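Local coordinates for protein oxidoreductase, zinc-binding dehydrogenase family (Myxococcus xanthus, PDB 5K1S) that is a zinc-containing medium-chain reductase that takes part in an alternative de novo route to isovaleryl coenzyme A and probably uses a nicotinamide cofactor, at residues V47-H52 with A101-R106; P157-A162 with V356-E361; T170-V175 with D315-L320; S200-R205 with R327-D332; A213-E218 with Q222-A227. One frame throughout, in Å; residues are numbered along the deposited sequence.

Contact 1. Residues V47-H52 with A101-R106; sequences VLLRVH and AATLQR
Leu49, on strand 46-56 of the GroES-like domain, reaches inside the curled sheet of that domain to meet Ala101 and Thr103 on strand 100-103. The two strands are not partners in the sheet, since strand 80-88 pairs with each of them, and the contact is therefore made by side chains alone. The branched end of Leu49 serves two neighbours: CD2 rests on Ala101 CB at 3.9 Å, while CD1 approaches Thr103 CG2 at 4.1 Å. The chains of Leu49 and Thr103 run past one another in opposite senses, so they lie alongside rather than end to end. Ala101 and Thr103 both direct their CB toward Leu49, with Ala102 between them facing the other way, as the alternation of an extended strand requires. A small alanine suits a place where the leucine branch comes close.

Threonine does two jobs. Its chi1 of 58° turns CG2 to the leucine and sets OG1 between the backbone N and the carbonyl carbon, where the hydroxyl is hydrogen-bonded to Ala81 N and His79 O. The side chain of His79 lies about 5 Å from that of Thr103. Met142 of strand 141-145 touches Leu49 and Thr103 as well. Both strands belong to the curled sheet of the GroES-like domain, and Thr103, through His79 O, links their apolar packing to a residue that binds zinc.

Contact 2. Residues P157-A162 with V356-E361; sequences PWNEAA and VLVPPE
Asn159 lies across two valines of the last strand, with its carboxamide oxygen on their methyl groups. OD1 is 3.9 Å from Val356 CG1 and equally 3.9 Å from Val358 CG2, so one oxygen sits against two residues of alternate positions on strand 354-358. The asparagine chain crosses that of Val358 at about a right angle and that of Val356 at a slant. A second oxygen of the same residue joins in: the backbone Asn159 O lies 3.8 Å from Val356 CG2. Val356 therefore turns both branches to the helix. Its chi1 of 178° carries CG1 beside its own carbonyl carbon, toward OD1 and also toward Ala162 CB, 4.4 Å away, and leaves CG2 for the peptide oxygen.

Farther out, the short helix 158-161 holds these groups in place. Pro157 occupies its N-cap position, and Ala161 N bonds to Pro157 O at 3.1 Å. Trp158 points its indole elsewhere, stacking on His52 and making a cation-pi contact with Arg100. Ala53 of strand 46-56 touches Asn159, Ala162 and Val356 alike, and backbone bonds join Val356 to Val334 and Leu357 to Cys54. Helix 158-161 thus packs on the sheet that includes strands 46-56, 330-335 and 354-358. Val356 and Ala162 are buried, while Asn159 and Val358 are partly exposed, where an amide is tolerated beside a methyl. Oxygen-to-methyl contacts near 3.9 Å are van der Waals in nature: they fix the fit by shape and lend little directionality.

Contact 3. Residues T170-V175 with D315-L320; sequences TAVHTV and DEALRL
In Val172 a chi1 of 172° sets CG1 anti to the backbone N and leaves CG2 beside that N, facing Ala317 and Leu320; in Leu320, CG lies anti to its own carbonyl carbon (chi1 -70°), which brings CD1 to the same methyl. This is helix-helix packing between helix 165-178, whose start supplies the zinc ligand Cys166, and helix 311-323, which follows the last strand of the Rossmann-type sheet. Val172 CG2 is shared by both partners, at 4.0 Å from Ala317 CB and 4.1 Å from Leu320 CD1. Alanine allows the backbones to come close, its CA being 6.5 Å from Val172 CA, and the leucine fills the space one turn on, where it also touches Leu203 of helix 195-206.

Charge lies beside this apolar patch. Glu316 starts toward the other helix, but its carboxylate is drawn off by Arg319, which grips it side-on: NE bonds to OE1 at 3.1 Å and NH2 to OE2 in a salt bridge. Arg176 NH1 reaches the same OE2, tying the helices a second time. His173, on another side, bonds through ND1 to Glu313 and through NE2 to Glu300 of the second subunit. Within helix 165-178, Thr174 OG1 donates to Thr170 O at 2.9 Å, coming from above the carbonyl plane, while Thr174 N uses the same oxygen.

Contact 4. Residues S200-R205 with R327-D332; sequences SVQLAR and RQFVTD
The amide of Gln202 faces the backbone of Arg327 with both its polar atoms. Arg327 N donates to Gln202 OE1 at 2.7 Å with an N-H...O angle of 165°, coming in well to one side of the C=O direction and tilted from the carbonyl plane. In return Gln202 NE2 gives a hydrogen bond to Arg327 O at 3.3 Å, and this acceptor lies close to the amide plane. The side chain and one residue's N-H and C=O are thus matched donor to acceptor twice over, which fixes the rotation of the amide. Glutamine has the length for it: with chi2 at 179° the chain beyond CG is fully extended, spanning the gap from the helix to the loop.

Helix 195-206 follows strand 186-190, the first strand in chain order of the six-stranded parallel, Rossmann-type sheet, whereas segment 327-332 leads into strand 330-335, which joins the GroES-like sheet through strand 354-358. The glutamine therefore links the Rossmann-type domain, which probably binds the nicotinamide cofactor, to the chain on its way back to the GroES-like sheet. Its NE2 also meets the Phe329 ring at the edge, near the ring plane, 3.5 Å from CE1. The Arg327 guanidinium and the Gln202 amide stand almost perpendicular, 88° between their planes, and Phe329 CE2 lies over one guanidinium face. Replacing Gln202 with an alanine would probably leave the backbone N-H and C=O of Arg327 without these mates and open a gap beside the Phe329 edge. A weak bond from NE2 to Leu198 O, one turn back, adds to the hold.

Contact 5. Residues A213-E218 with Q222-A227; sequences AVTSSE and QALKEA
Ala213 and Thr215 sit on an extended backbone that ends strand 210-215, and after a turn through Ser216 and Ser217 the chain enters helix 221-226, whose Leu224 comes back over them. The nearest CA pair is Ala213 and Leu224, at 7.3 Å. In the strand the alternation of side chains brings the CB atoms of Ala213 and Thr215 toward the helix and sends that of Val214 to the opposite face. Within 222-227, Leu224 is the residue that points to the strand. The C-terminal end of helix 221-226 carries a backbone bond from Ala227 N to Ala223 O, 2.7 Å.

Leu224 carries the contact with a single methyl. CD1 is 3.8 Å from Thr215 CB and 4.0 Å from Ala213 CB, so it settles between two residues of the same strand face. The strand backbone directs Thr215 CB to the leucine; chi1 (-178°) then puts CG2 between the backbone N and the carbonyl carbon, 3.9 Å from Leu224 CD1, while OG1 goes to a weak hydrogen bond with Ser193 OG. Leucine suits the helix face because a branched end can reach the sheet, and alanine suits the strand because it keeps that approach short.

This is the strand-to-helix half of a beta-alpha-beta unit, the second strand of the Rossmann-type sheet and the helix leading to the third. Strand 210-215 pairs on one side with strand 186-190 through Val214 and Ile189, and on the other with strand 231-234, while Ala192 touches both Ala213 and Leu224.

From the N terminus, contact 1 closes first, wholly within the GroES-like domain, before the others open. Contact 2 opens at residues 157-162 and closes only at the C terminus with 356-361, so it spans contacts 3, 4 and 5. Contact 3 opens on helix 165-178 and contact 4 on helix 195-206; contact 5 opens and closes within both, a short local loop of the Rossmann-type sheet. Contact 3 closes at 315-320, joining its helix to helix 311-323, and contact 4 just after at 327-332, joining helix 195-206 to the loop before strand 330-335; these two cross, touching through Leu203 and Leu320. Contacts 1 and 2 meet at His52 and Trp158.

Contact 1. Residues V47-H52 with A101-R106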
# COMPACT_ATOMS: atom_id res chain seq x y z
N VAL A 47 -27.90 -4.03 23.00
CA VAL A 47 -28.96 -3.03 22.88
C VAL A 47 -30.00 -3.56 21.91
O VAL A 47 -29.66 -4.16 20.89
CB VAL A 47 -28.38 -1.68 22.40
CG1 VAL A 47 -29.43 -0.84 21.67
CG2 VAL A 47 -27.82 -0.90 23.58
N LEU A 48 -31.28 -3.33 22.22
CA LEU A 48 -32.38 -3.69 21.34
C LEU A 48 -32.77 -2.47 20.52
O LEU A 48 -33.11 -1.43 21.09
CB LEU A 48 -33.57 -4.22 22.13
CG LEU A 48 -34.81 -4.60 21.31
CD1 LEU A 48 -34.49 -5.70 20.31
CD2 LEU A 48 -35.95 -5.03 22.22
N LEU A 49 -32.74 -2.61 19.20
CA LEU A 49 -33.02 -1.51 18.29
C LEU A 49 -34.37 -1.69 17.63
O LEU A 49 -34.80 -2.81 17.34
CB LEU A 49 -31.94 -1.40 17.21
CG LEU A 49 -30.60 -0.78 17.61
CD1 LEU A 49 -29.62 -0.90 16.47
CD2 LEU A 49 -30.77 0.68 18.02
N ARG A 50 -35.05 -0.57 17.39
CA ARG A 50 -36.29 -0.53 16.62
C ARG A 50 -35.91 -0.00 15.24
O ARG A 50 -35.75 1.20 15.05
CB ARG A 50 -37.33 0.34 17.31
CG ARG A 50 -38.76 0.07 16.88
CD ARG A 50 -39.13 0.81 15.60
NE ARG A 50 -40.53 1.22 15.61
CZ ARG A 50 -40.98 2.37 16.12
NH1 ARG A 50 -40.13 3.24 16.67
NH2 ARG A 50 -42.27 2.65 16.08
N VAL A 51 -35.77 -0.92 14.29
CA VAL A 51 -35.22 -0.56 12.99
C VAL A 51 -36.23 0.27 12.22
O VAL A 51 -37.36 -0.17 11.96
CB VAL A 51 -34.83 -1.82 12.20
CG1 VAL A 51 -34.14 -1.44 10.89
CG2 VAL A 51 -33.94 -2.73 13.03
N HIS A 52 -35.84 1.49 11.86
CA HIS A 52 -36.65 2.35 11.01
C HIS A 52 -36.27 2.24 9.54
O HIS A 52 -37.09 2.58 8.67
CB HIS A 52 -36.53 3.81 11.45
CG HIS A 52 -37.24 4.11 12.73
ND1 HIS A 52 -38.56 4.50 12.78
CD2 HIS A 52 -36.80 4.08 14.01
CE1 HIS A 52 -38.91 4.69 14.04
NE2 HIS A 52 -37.86 4.45 14.81
N ALA A 101 -29.32 5.24 16.69
CA ALA A 101 -28.12 4.47 16.39
C ALA A 101 -28.14 3.97 14.95
O ALA A 101 -29.19 3.89 14.31
CB ALA A 101 -27.96 3.28 17.34
N ALA A 102 -26.96 3.61 14.46
CA ALA A 102 -26.80 3.00 13.14
C ALA A 102 -25.70 1.95 13.23
O ALA A 102 -24.63 2.22 13.79
CB ALA A 102 -26.45 4.04 12.07
N THR A 103 -25.97 0.76 12.69
CA THR A 103 -25.05 -0.36 12.84
C THR A 103 -23.86 -0.23 11.89
O THR A 103 -23.98 0.30 10.78
CB THR A 103 -25.77 -1.68 12.57
OG1 THR A 103 -26.34 -1.65 11.25
CG2 THR A 103 -26.88 -1.92 13.59
N LEU A 104 -22.72 -0.73 12.34
CA LEU A 104 -21.56 -0.91 11.48
C LEU A 104 -21.76 -2.14 10.60
O LEU A 104 -22.81 -2.78 10.62
CB LEU A 104 -20.29 -1.05 12.32
CG LEU A 104 -19.75 0.19 13.03
CD1 LEU A 104 -18.65 -0.21 14.00
CD2 LEU A 104 -19.22 1.20 12.03
N GLN A 105 -20.74 -2.47 9.81
CA GLN A 105 -20.79 -3.69 9.01
C GLN A 105 -20.42 -4.90 9.86
O GLN A 105 -21.13 -5.91 9.86
CB GLN A 105 -19.86 -3.56 7.81
CG GLN A 105 -20.25 -2.44 6.85
CD GLN A 105 -19.11 -1.48 6.54
OE1 GLN A 105 -18.04 -1.54 7.15
NE2 GLN A 105 -19.34 -0.58 5.59
N ARG A 106 -19.30 -4.81 10.59
CA ARG A 106 -18.79 -5.92 11.37
C ARG A 106 -18.42 -5.44 12.77
O ARG A 106 -18.29 -4.24 13.02
CB ARG A 106 -17.57 -6.56 10.70
CG ARG A 106 -16.41 -5.60 10.50
CD ARG A 106 -15.20 -6.28 9.89
NE ARG A 106 -14.56 -7.23 10.80
CZ ARG A 106 -13.77 -6.89 11.81
NH1 ARG A 106 -13.52 -5.61 12.06
NH2 ARG A 106 -13.24 -7.82 12.58

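Contact 2. Residues P157-A162 with V356-E361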
# COMPACT_ATOMS: atom_id res chain seq x y z
N PRO A 157 -32.61 12.20 8.92
CA PRO A 157 -33.68 11.20 8.78
C PRO A 157 -33.13 9.79 8.68
O PRO A 157 -31.96 9.56 8.35
CB PRO A 157 -34.39 11.62 7.48
CG PRO A 157 -33.38 12.41 6.73
CD PRO A 157 -32.57 13.12 7.77
N TRP A 158 -34.01 8.82 8.96
CA TRP A 158 -33.59 7.43 9.02
C TRP A 158 -33.08 6.93 7.67
O TRP A 158 -32.03 6.28 7.60
CB TRP A 158 -34.75 6.55 9.51
CG TRP A 158 -35.19 6.85 10.90
CD1 TRP A 158 -36.39 7.38 11.29
CD2 TRP A 158 -34.44 6.65 12.10
NE1 TRP A 158 -36.43 7.51 12.66
CE2 TRP A 158 -35.24 7.07 13.18
CE3 TRP A 158 -33.16 6.14 12.37
CZ2 TRP A 158 -34.82 7.01 14.50
CZ3 TRP A 158 -32.74 6.08 13.69
CH2 TRP A 158 -33.56 6.51 14.74
N ASN A 159 -33.81 7.23 6.60
CA ASN A 159 -33.44 6.70 5.29
C ASN A 159 -32.03 7.12 4.90
O ASN A 159 -31.21 6.29 4.47
CB ASN A 159 -34.45 7.15 4.23
CG ASN A 159 -35.83 6.58 4.47
OD1 ASN A 159 -36.01 5.64 5.25
ND2 ASN A 159 -36.83 7.15 3.80
N GLU A 160 -31.72 8.41 5.03
CA GLU A 160 -30.37 8.88 4.72
C GLU A 160 -29.35 8.24 5.65
O GLU A 160 -28.22 7.94 5.23
CB GLU A 160 -30.31 10.40 4.84
CG GLU A 160 -30.73 11.14 3.58
CD GLU A 160 -30.50 12.64 3.69
OE1 GLU A 160 -30.82 13.21 4.75
OE2 GLU A 160 -30.00 13.24 2.72
N ALA A 161 -29.72 8.02 6.91
CA ALA A 161 -28.78 7.46 7.88
C ALA A 161 -28.51 5.98 7.62
O ALA A 161 -27.41 5.50 7.89
CB ALA A 161 -29.31 7.66 9.30
N ALA A 162 -29.50 5.26 7.09
CA ALA A 162 -29.36 3.82 6.86
C ALA A 162 -28.47 3.49 5.67
O ALA A 162 -28.34 2.30 5.35
CB ALA A 162 -30.73 3.19 6.66
N VAL A 356 -33.28 1.52 0.11
CA VAL A 356 -33.53 1.44 1.54
C VAL A 356 -34.79 0.62 1.78
O VAL A 356 -35.80 0.83 1.11
CB VAL A 356 -33.67 2.84 2.17
CG1 VAL A 356 -33.97 2.73 3.65
CG2 VAL A 356 -32.40 3.66 1.94
N LEU A 357 -34.72 -0.31 2.72
CA LEU A 357 -35.88 -1.07 3.16
C LEU A 357 -36.44 -0.46 4.44
O LEU A 357 -35.70 -0.26 5.41
CB LEU A 357 -35.52 -2.54 3.39
CG LEU A 357 -35.10 -3.33 2.14
CD1 LEU A 357 -34.63 -4.72 2.53
CD2 LEU A 357 -36.24 -3.42 1.14
N VAL A 358 -37.73 -0.16 4.43
CA VAL A 358 -38.41 0.46 5.55
C VAL A 358 -39.32 -0.59 6.19
O VAL A 358 -40.32 -0.99 5.57
CB VAL A 358 -39.22 1.69 5.11
CG1 VAL A 358 -39.87 2.36 6.32
CG2 VAL A 358 -38.33 2.67 4.37
N PRO A 359 -39.02 -1.08 7.40
CA PRO A 359 -39.91 -2.05 8.02
C PRO A 359 -41.25 -1.41 8.35
O PRO A 359 -41.34 -0.19 8.56
CB PRO A 359 -39.16 -2.45 9.30
CG PRO A 359 -37.74 -2.05 9.07
CD PRO A 359 -37.81 -0.84 8.20
N PRO A 360 -42.32 -2.19 8.41
CA PRO A 360 -43.62 -1.64 8.82
C PRO A 360 -43.63 -1.32 10.31
O PRO A 360 -42.76 -1.73 11.08
CB PRO A 360 -44.61 -2.76 8.48
CG PRO A 360 -43.80 -4.00 8.56
CD PRO A 360 -42.41 -3.63 8.10
N GLU A 361 -44.65 -0.56 10.71
CA GLU A 361 -44.78 -0.15 12.11
C GLU A 361 -45.43 -1.26 12.94
O GLU A 361 -45.03 -1.50 14.07
CB GLU A 361 -45.61 1.13 12.21
CG GLU A 361 -44.99 2.32 11.49
CD GLU A 361 -45.75 3.61 11.75
OE1 GLU A 361 -46.83 3.55 12.36
OE2 GLU A 361 -45.24 4.68 11.34

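Contact 3. Residues T170-V175 with D315-L320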
# COMPACT_ATOMS: atom_id res chain seq x y z
N THR A 170 -17.31 4.46 4.63
CA THR A 170 -16.12 3.98 3.93
C THR A 170 -15.27 5.14 3.44
O THR A 170 -14.03 5.06 3.46
CB THR A 170 -16.54 3.09 2.77
OG1 THR A 170 -17.36 2.01 3.25
CG2 THR A 170 -15.31 2.51 2.06
N ALA A 171 -15.91 6.22 2.99
CA ALA A 171 -15.16 7.37 2.50
C ALA A 171 -14.27 7.96 3.59
O ALA A 171 -13.10 8.28 3.34
CB ALA A 171 -16.12 8.43 1.96
N VAL A 172 -14.80 8.11 4.80
CA VAL A 172 -14.00 8.62 5.91
C VAL A 172 -12.78 7.74 6.12
O VAL A 172 -11.64 8.22 6.22
CB VAL A 172 -14.85 8.73 7.19
CG1 VAL A 172 -13.98 9.08 8.39
CG2 VAL A 172 -15.95 9.77 7.01
N HIS A 173 -12.99 6.42 6.21
CA HIS A 173 -11.88 5.50 6.40
C HIS A 173 -10.87 5.61 5.26
O HIS A 173 -9.65 5.61 5.50
CB HIS A 173 -12.40 4.07 6.52
CG HIS A 173 -11.36 3.07 6.91
ND1 HIS A 173 -10.51 3.27 7.98
CD2 HIS A 173 -11.03 1.87 6.39
CE1 HIS A 173 -9.70 2.23 8.09
NE2 HIS A 173 -10.00 1.37 7.14
N THR A 174 -11.35 5.73 4.03
CA THR A 174 -10.47 5.79 2.86
C THR A 174 -9.80 7.15 2.73
O THR A 174 -8.57 7.24 2.64
CB THR A 174 -11.27 5.47 1.59
OG1 THR A 174 -11.92 4.20 1.74
CG2 THR A 174 -10.36 5.43 0.37
N VAL A 175 -10.60 8.22 2.71
CA VAL A 175 -10.07 9.55 2.43
C VAL A 175 -9.21 10.05 3.59
O VAL A 175 -8.13 10.61 3.38
CB VAL A 175 -11.23 10.51 2.13
CG1 VAL A 175 -10.71 11.92 1.86
CG2 VAL A 175 -12.05 10.01 0.95
N ASP A 315 -19.55 7.50 13.40
CA ASP A 315 -20.02 8.68 14.12
C ASP A 315 -19.69 9.95 13.34
O ASP A 315 -20.52 10.86 13.23
CB ASP A 315 -19.40 8.74 15.51
CG ASP A 315 -20.00 7.72 16.47
OD1 ASP A 315 -21.18 7.34 16.28
OD2 ASP A 315 -19.30 7.29 17.40
N GLU A 316 -18.48 10.02 12.78
CA GLU A 316 -18.10 11.19 11.99
C GLU A 316 -18.85 11.23 10.67
O GLU A 316 -19.32 12.30 10.25
CB GLU A 316 -16.59 11.18 11.75
CG GLU A 316 -16.07 12.36 10.95
CD GLU A 316 -16.28 13.69 11.66
OE1 GLU A 316 -16.68 13.68 12.84
OE2 GLU A 316 -16.06 14.74 11.02
N ALA A 317 -18.98 10.09 10.00
CA ALA A 317 -19.71 10.04 8.74
C ALA A 317 -21.16 10.46 8.93
O ALA A 317 -21.69 11.28 8.17
CB ALA A 317 -19.64 8.63 8.14
N LEU A 318 -21.82 9.92 9.96
CA LEU A 318 -23.19 10.32 10.25
C LEU A 318 -23.27 11.81 10.53
O LEU A 318 -24.23 12.47 10.11
CB LEU A 318 -23.72 9.52 11.44
CG LEU A 318 -23.88 8.01 11.21
CD1 LEU A 318 -24.10 7.28 12.52
CD2 LEU A 318 -25.03 7.75 10.25
N ARG A 319 -22.28 12.36 11.22
CA ARG A 319 -22.27 13.80 11.50
C ARG A 319 -22.15 14.60 10.21
O ARG A 319 -22.80 15.64 10.05
CB ARG A 319 -21.14 14.14 12.46
CG ARG A 319 -21.20 15.57 12.99
CD ARG A 319 -19.93 15.95 13.73
NE ARG A 319 -18.77 15.96 12.85
CZ ARG A 319 -18.50 16.91 11.97
NH1 ARG A 319 -19.33 17.95 11.83
NH2 ARG A 319 -17.42 16.84 11.21
N LEU A 320 -21.31 14.14 9.27
CA LEU A 320 -21.12 14.86 8.02
C LEU A 320 -22.40 14.91 7.20
O LEU A 320 -22.64 15.90 6.50
CB LEU A 320 -19.99 14.23 7.22
CG LEU A 320 -18.58 14.41 7.80
CD1 LEU A 320 -17.59 13.49 7.12
CD2 LEU A 320 -18.14 15.86 7.68

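Contact 4. Residues S200-R205 with R327-D332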
# COMPACT_ATOMS: atom_id res chain seq x y z
N SER A 200 -16.82 10.16 -1.36
CA SER A 200 -15.40 10.51 -1.38
C SER A 200 -15.19 11.85 -2.07
O SER A 200 -14.41 12.69 -1.59
CB SER A 200 -14.60 9.41 -2.08
OG SER A 200 -14.74 8.18 -1.41
N VAL A 201 -15.86 12.08 -3.21
CA VAL A 201 -15.75 13.36 -3.91
C VAL A 201 -16.06 14.50 -2.96
O VAL A 201 -15.26 15.43 -2.79
CB VAL A 201 -16.68 13.38 -5.14
CG1 VAL A 201 -16.77 14.78 -5.74
CG2 VAL A 201 -16.20 12.38 -6.18
N GLN A 202 -17.23 14.45 -2.32
CA GLN A 202 -17.62 15.51 -1.40
C GLN A 202 -16.60 15.65 -0.27
O GLN A 202 -16.16 16.76 0.05
CB GLN A 202 -19.00 15.22 -0.82
CG GLN A 202 -20.11 15.12 -1.85
CD GLN A 202 -21.45 14.82 -1.22
OE1 GLN A 202 -22.16 15.72 -0.78
NE2 GLN A 202 -21.81 13.54 -1.17
N LEU A 203 -16.22 14.52 0.33
CA LEU A 203 -15.31 14.58 1.48
C LEU A 203 -13.96 15.15 1.08
O LEU A 203 -13.34 15.89 1.86
CB LEU A 203 -15.16 13.18 2.08
CG LEU A 203 -14.43 13.08 3.42
CD1 LEU A 203 -15.10 13.93 4.49
CD2 LEU A 203 -14.38 11.62 3.87
N ALA A 204 -13.48 14.82 -0.12
CA ALA A 204 -12.22 15.37 -0.59
C ALA A 204 -12.33 16.87 -0.83
O ALA A 204 -11.52 17.66 -0.33
CB ALA A 204 -11.77 14.66 -1.86
N ARG A 205 -13.35 17.29 -1.59
CA ARG A 205 -13.57 18.71 -1.82
C ARG A 205 -13.80 19.46 -0.51
O ARG A 205 -13.44 20.64 -0.40
CB ARG A 205 -14.75 18.92 -2.76
N ARG A 327 -23.55 14.69 1.33
CA ARG A 327 -24.95 14.34 1.16
C ARG A 327 -25.12 12.84 0.93
O ARG A 327 -24.17 12.12 0.62
CB ARG A 327 -25.56 15.11 -0.01
CG ARG A 327 -25.86 16.57 0.27
CD ARG A 327 -26.50 17.22 -0.95
NE ARG A 327 -27.69 16.49 -1.39
CZ ARG A 327 -28.28 16.65 -2.57
NH1 ARG A 327 -27.81 17.53 -3.44
NH2 ARG A 327 -29.35 15.93 -2.88
N GLN A 328 -26.36 12.39 1.08
CA GLN A 328 -26.75 11.02 0.76
C GLN A 328 -27.75 11.05 -0.38
O GLN A 328 -28.69 11.85 -0.37
CB GLN A 328 -27.36 10.32 1.98
CG GLN A 328 -26.32 9.78 2.96
CD GLN A 328 -25.44 8.71 2.33
OE1 GLN A 328 -25.89 7.95 1.48
NE2 GLN A 328 -24.18 8.67 2.75
N PHE A 329 -27.54 10.19 -1.37
CA PHE A 329 -28.35 10.15 -2.58
C PHE A 329 -29.20 8.89 -2.55
O PHE A 329 -28.85 7.86 -3.12
CB PHE A 329 -27.46 10.21 -3.83
CG PHE A 329 -26.54 11.40 -3.86
CD1 PHE A 329 -25.33 11.37 -3.19
CD2 PHE A 329 -26.89 12.54 -4.55
CE1 PHE A 329 -24.48 12.46 -3.21
CE2 PHE A 329 -26.04 13.64 -4.58
CZ PHE A 329 -24.84 13.60 -3.91
N VAL A 330 -30.34 8.98 -1.86
CA VAL A 330 -31.26 7.86 -1.73
C VAL A 330 -32.23 7.90 -2.91
O VAL A 330 -33.00 8.85 -3.06
CB VAL A 330 -32.02 7.91 -0.40
CG1 VAL A 330 -32.93 6.70 -0.25
CG2 VAL A 330 -31.04 7.99 0.77
N THR A 331 -32.20 6.85 -3.74
CA THR A 331 -33.08 6.78 -4.90
C THR A 331 -34.52 6.54 -4.46
O THR A 331 -35.36 7.44 -4.57
CB THR A 331 -32.63 5.66 -5.84
OG1 THR A 331 -31.33 5.97 -6.36
CG2 THR A 331 -33.61 5.50 -7.01
N ASP A 332 -34.81 5.33 -3.98
CA ASP A 332 -36.17 4.95 -3.63
C ASP A 332 -36.18 4.29 -2.26
O ASP A 332 -35.28 3.52 -1.91
CB ASP A 332 -36.76 3.99 -4.67

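Contact 5. Residues A213-E218 with Q222-A227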
# COMPACT_ATOMS: atom_id res chain seq x y z
N ALA A 213 -12.48 13.23 -11.00
CA ALA A 213 -13.30 12.03 -10.99
C ALA A 213 -13.23 11.33 -12.35
O ALA A 213 -13.17 11.98 -13.39
CB ALA A 213 -14.76 12.37 -10.66
N VAL A 214 -13.25 10.00 -12.32
CA VAL A 214 -13.23 9.17 -13.52
C VAL A 214 -14.45 8.26 -13.46
O VAL A 214 -14.47 7.30 -12.68
CB VAL A 214 -11.94 8.36 -13.64
CG1 VAL A 214 -11.98 7.46 -14.87
CG2 VAL A 214 -10.73 9.30 -13.71
N THR A 215 -15.45 8.54 -14.29
CA THR A 215 -16.66 7.74 -14.35
C THR A 215 -16.75 7.02 -15.69
O THR A 215 -16.17 7.45 -16.69
CB THR A 215 -17.91 8.61 -14.15
OG1 THR A 215 -19.08 7.79 -14.18
CG2 THR A 215 -18.01 9.68 -15.24
N SER A 216 -17.49 5.92 -15.69
CA SER A 216 -17.72 5.17 -16.92
C SER A 216 -18.87 5.78 -17.72
O SER A 216 -18.78 5.91 -18.95
CB SER A 216 -18.01 3.71 -16.60
OG SER A 216 -19.11 3.59 -15.72
N SER A 217 -19.96 6.15 -17.05
CA SER A 217 -21.10 6.74 -17.74
C SER A 217 -20.71 8.07 -18.36
O SER A 217 -20.04 8.90 -17.74
CB SER A 217 -22.26 6.94 -16.76
OG SER A 217 -23.36 7.55 -17.40
N GLU A 218 -21.13 8.27 -19.61
CA GLU A 218 -20.78 9.49 -20.32
C GLU A 218 -21.50 10.70 -19.73
O GLU A 218 -20.91 11.78 -19.60
CB GLU A 218 -21.11 9.35 -21.81
N GLN A 222 -22.85 15.77 -14.71
CA GLN A 222 -23.60 16.84 -14.06
C GLN A 222 -23.70 16.62 -12.55
O GLN A 222 -23.79 17.59 -11.79
CB GLN A 222 -25.00 16.96 -14.66
N ALA A 223 -23.68 15.37 -12.11
CA ALA A 223 -23.76 15.08 -10.68
C ALA A 223 -22.39 15.19 -10.02
O ALA A 223 -22.24 15.88 -9.00
CB ALA A 223 -24.34 13.69 -10.45
N LEU A 224 -21.38 14.53 -10.58
CA LEU A 224 -20.04 14.58 -10.00
C LEU A 224 -19.54 16.01 -9.89
O LEU A 224 -18.94 16.39 -8.88
CB LEU A 224 -19.07 13.74 -10.83
CG LEU A 224 -19.36 12.23 -10.86
CD1 LEU A 224 -18.44 11.53 -11.85
CD2 LEU A 224 -19.21 11.62 -9.48
N LYS A 225 -19.79 16.83 -10.92
CA LYS A 225 -19.40 18.23 -10.85
C LYS A 225 -20.14 18.94 -9.73
O LYS A 225 -19.53 19.62 -8.90
CB LYS A 225 -19.68 18.91 -12.20
N GLU A 226 -21.47 18.79 -9.68
CA GLU A 226 -22.24 19.41 -8.61
C GLU A 226 -21.86 18.85 -7.25
O GLU A 226 -22.01 19.53 -6.23
CB GLU A 226 -23.74 19.20 -8.86
N ALA A 227 -21.35 17.62 -7.21
CA ALA A 227 -20.95 16.99 -5.96
C ALA A 227 -19.62 17.51 -5.43
O ALA A 227 -19.19 17.06 -4.36
CB ALA A 227 -20.86 15.47 -6.15